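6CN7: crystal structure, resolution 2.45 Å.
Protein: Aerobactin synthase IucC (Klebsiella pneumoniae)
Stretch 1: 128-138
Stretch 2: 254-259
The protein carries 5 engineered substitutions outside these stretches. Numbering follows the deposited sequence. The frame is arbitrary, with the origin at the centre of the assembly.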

# COMPACT_ATOMS: atom_id res chain seq x y z
N ALA A 128 31.20 6.17 3.45
CA ALA A 128 30.55 6.21 4.75
C ALA A 128 29.07 5.85 4.65
O ALA A 128 28.54 5.12 5.50
CB ALA A 128 30.72 7.60 5.37
N ASP A 129 28.39 6.33 3.61
CA ASP A 129 26.96 6.07 3.48
C ASP A 129 26.68 4.62 3.13
O ASP A 129 25.65 4.07 3.55
CB ASP A 129 26.36 7.00 2.42
CG ASP A 129 26.44 8.46 2.81
OD1 ASP A 129 26.42 8.76 4.02
OD2 ASP A 129 26.54 9.32 1.90
N ARG A 130 27.56 3.98 2.36
CA ARG A 130 27.35 2.57 2.04
C ARG A 130 27.62 1.69 3.25
O ARG A 130 26.91 0.71 3.48
CB ARG A 130 28.24 2.16 0.86
CG ARG A 130 28.16 0.69 0.50
CD ARG A 130 26.74 0.20 0.28
NE ARG A 130 26.03 1.00 -0.72
CZ ARG A 130 25.95 0.70 -2.01
NH1 ARG A 130 25.28 1.49 -2.83
NH2 ARG A 130 26.54 -0.39 -2.49
N LEU A 131 28.65 2.02 4.04
CA LEU A 131 28.94 1.25 5.24
C LEU A 131 27.77 1.30 6.21
O LEU A 131 27.38 0.27 6.78
CB LEU A 131 30.22 1.76 5.90
CG LEU A 131 30.61 1.11 7.23
CD1 LEU A 131 30.76 -0.40 7.08
CD2 LEU A 131 31.89 1.72 7.77
N GLN A 132 27.19 2.45 6.38
CA GLN A 132 26.06 2.58 7.22
C GLN A 132 24.93 1.71 6.76
O GLN A 132 24.28 1.14 7.54
CB GLN A 132 25.61 4.01 7.39
CG GLN A 132 24.31 4.14 8.11
CD GLN A 132 23.91 5.51 8.54
OE1 GLN A 132 22.91 5.68 9.16
NE2 GLN A 132 24.69 6.47 8.23
N CYS A 133 24.72 1.61 5.47
CA CYS A 133 23.68 0.75 4.93
C CYS A 133 23.93 -0.72 5.28
O CYS A 133 22.97 -1.47 5.49
CB CYS A 133 23.59 0.91 3.41
SG CYS A 133 22.80 2.44 2.86
N LEU A 134 25.19 -1.14 5.34
CA LEU A 134 25.53 -2.54 5.52
C LEU A 134 25.60 -2.96 6.99
O LEU A 134 25.97 -4.10 7.27
CB LEU A 134 26.86 -2.85 4.83
CG LEU A 134 26.89 -2.61 3.32
CD1 LEU A 134 28.27 -2.91 2.78
CD2 LEU A 134 25.84 -3.45 2.60
N LEU A 135 25.26 -2.07 7.91
CA LEU A 135 25.27 -2.43 9.32
C LEU A 135 24.16 -3.44 9.62
O LEU A 135 23.11 -3.45 8.97
CB LEU A 135 25.10 -1.19 10.19
CG LEU A 135 26.25 -0.18 10.15
CD1 LEU A 135 25.89 1.06 10.95
CD2 LEU A 135 27.54 -0.79 10.67
N SER A 136 24.41 -4.29 10.61
CA SER A 136 23.49 -5.38 10.92
C SER A 136 22.16 -4.89 11.48
O SER A 136 21.17 -5.63 11.44
CB SER A 136 24.12 -6.35 11.92
OG SER A 136 25.34 -6.87 11.41
N GLY A 137 22.10 -3.67 12.00
CA GLY A 137 20.90 -3.16 12.62
C GLY A 137 20.98 -3.17 14.13
O GLY A 137 22.05 -3.33 14.74
N HIS A 138 19.82 -2.99 14.75
CA HIS A 138 19.78 -2.84 16.20
C HIS A 138 20.20 -4.15 16.87
O HIS A 138 19.65 -5.21 16.54
CB HIS A 138 18.38 -2.44 16.66
CG HIS A 138 18.35 -1.88 18.05
ND1 HIS A 138 18.23 -2.68 19.17
CD2 HIS A 138 18.44 -0.61 18.50
CE1 HIS A 138 18.24 -1.92 20.25
NE2 HIS A 138 18.37 -0.66 19.87
N TRP A 254 17.50 10.07 -2.95
CA TRP A 254 17.76 10.04 -1.52
C TRP A 254 18.00 8.60 -1.06
O TRP A 254 17.51 7.65 -1.67
CB TRP A 254 16.59 10.65 -0.74
CG TRP A 254 16.47 12.13 -0.96
CD1 TRP A 254 15.79 12.75 -1.97
CD2 TRP A 254 17.04 13.17 -0.16
NE1 TRP A 254 15.90 14.11 -1.85
CE2 TRP A 254 16.66 14.40 -0.74
CE3 TRP A 254 17.83 13.19 0.99
CZ2 TRP A 254 17.05 15.63 -0.21
CZ3 TRP A 254 18.22 14.40 1.52
CH2 TRP A 254 17.83 15.61 0.91
N LEU A 255 18.74 8.47 0.03
CA LEU A 255 19.17 7.19 0.56
C LEU A 255 18.79 7.12 2.03
O LEU A 255 19.03 8.08 2.78
CB LEU A 255 20.68 7.00 0.37
CG LEU A 255 21.34 5.76 0.96
CD1 LEU A 255 20.92 4.52 0.20
CD2 LEU A 255 22.85 5.93 0.94
N ALA A 256 18.21 6.00 2.45
CA ALA A 256 17.73 5.87 3.82
C ALA A 256 18.88 5.58 4.78
O ALA A 256 19.81 4.85 4.45
CB ALA A 256 16.69 4.76 3.91
N GLN A 257 18.79 6.16 5.97
CA GLN A 257 19.72 5.86 7.05
C GLN A 257 19.14 4.74 7.92
O GLN A 257 18.05 4.23 7.68
CB GLN A 257 20.00 7.11 7.89
CG GLN A 257 20.58 8.28 7.11
CD GLN A 257 20.80 9.50 7.99
OE1 GLN A 257 20.64 9.44 9.20
NE2 GLN A 257 21.16 10.61 7.37
N GLN A 258 19.89 4.36 8.96
CA GLN A 258 19.40 3.35 9.89
C GLN A 258 18.07 3.77 10.52
O GLN A 258 17.22 2.92 10.78
CB GLN A 258 20.44 3.09 10.97
CG GLN A 258 21.67 2.32 10.49
CD GLN A 258 21.37 0.88 10.13
OE1 GLN A 258 21.75 0.40 9.06
NE2 GLN A 258 20.69 0.17 11.03
N SER A 259 17.89 5.07 10.77
CA SER A 259 16.64 5.55 11.35
C SER A 259 15.47 5.49 10.38
O SER A 259 14.33 5.68 10.81
CB SER A 259 16.82 6.99 11.85
OG SER A 259 17.02 7.88 10.77

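The contact is small, 357 Å² summed over both sides, and it is built mostly from side chains, since the helix and strand axes come no closer than 9.9 Å. Leu 255 reaches across from the strand, while Gln 132 and Gln 258 join the helix side to the loop that follows the strand.

Gln 132 leaves the helix with its CA-to-CB bond sideways to the other stretch, yet its chain is fully extended, chi1 and chi2 both t, and this reach carries OE1 across. There OE1 accepts a weak hydrogen bond from the backbone N of Gln 258, 3.3 Å long but nearly straight at 173°. The same oxygen lies 3.5 Å from Gln 257 CB. The extended chi1 and chi2 make up for a bond that starts out sideways.

Gln 258 is built differently. Its chi1 and chi2 are both m, so the chain folds rather than extends, and it lies beside Gln 132, Leu 135 and Gly 137; more of its surface is covered by the other stretch than for any other residue in the contact. NE2 comes 3.7 Å from Gly 137 CA and is hydrogen-bonded elsewhere in the structure. OE1 is less comfortably placed: it sits 3.0 Å from Gln 132 O, a meeting of two acceptors with no bond between them, and 3.9 Å from Leu 135 CB.

Gly 137 suits its place for a backbone reason: at phi 104° and psi -166° a CB would jam against the preceding carbonyl oxygen.

The apolar part is simpler. Leu 255 points toward the helix and, with chi1 t and chi2 p, sets CD1 3.9 Å from Cys 133 SG and CD2 4.0 Å from Asp 129 CB. The buried, compact Cys 133, chi1 m, offers sulfur to the leucine, while Asp 129 contributes its methylene and its carboxylate stays farther from that methyl. One leucine thus packs against two residues a helical turn apart.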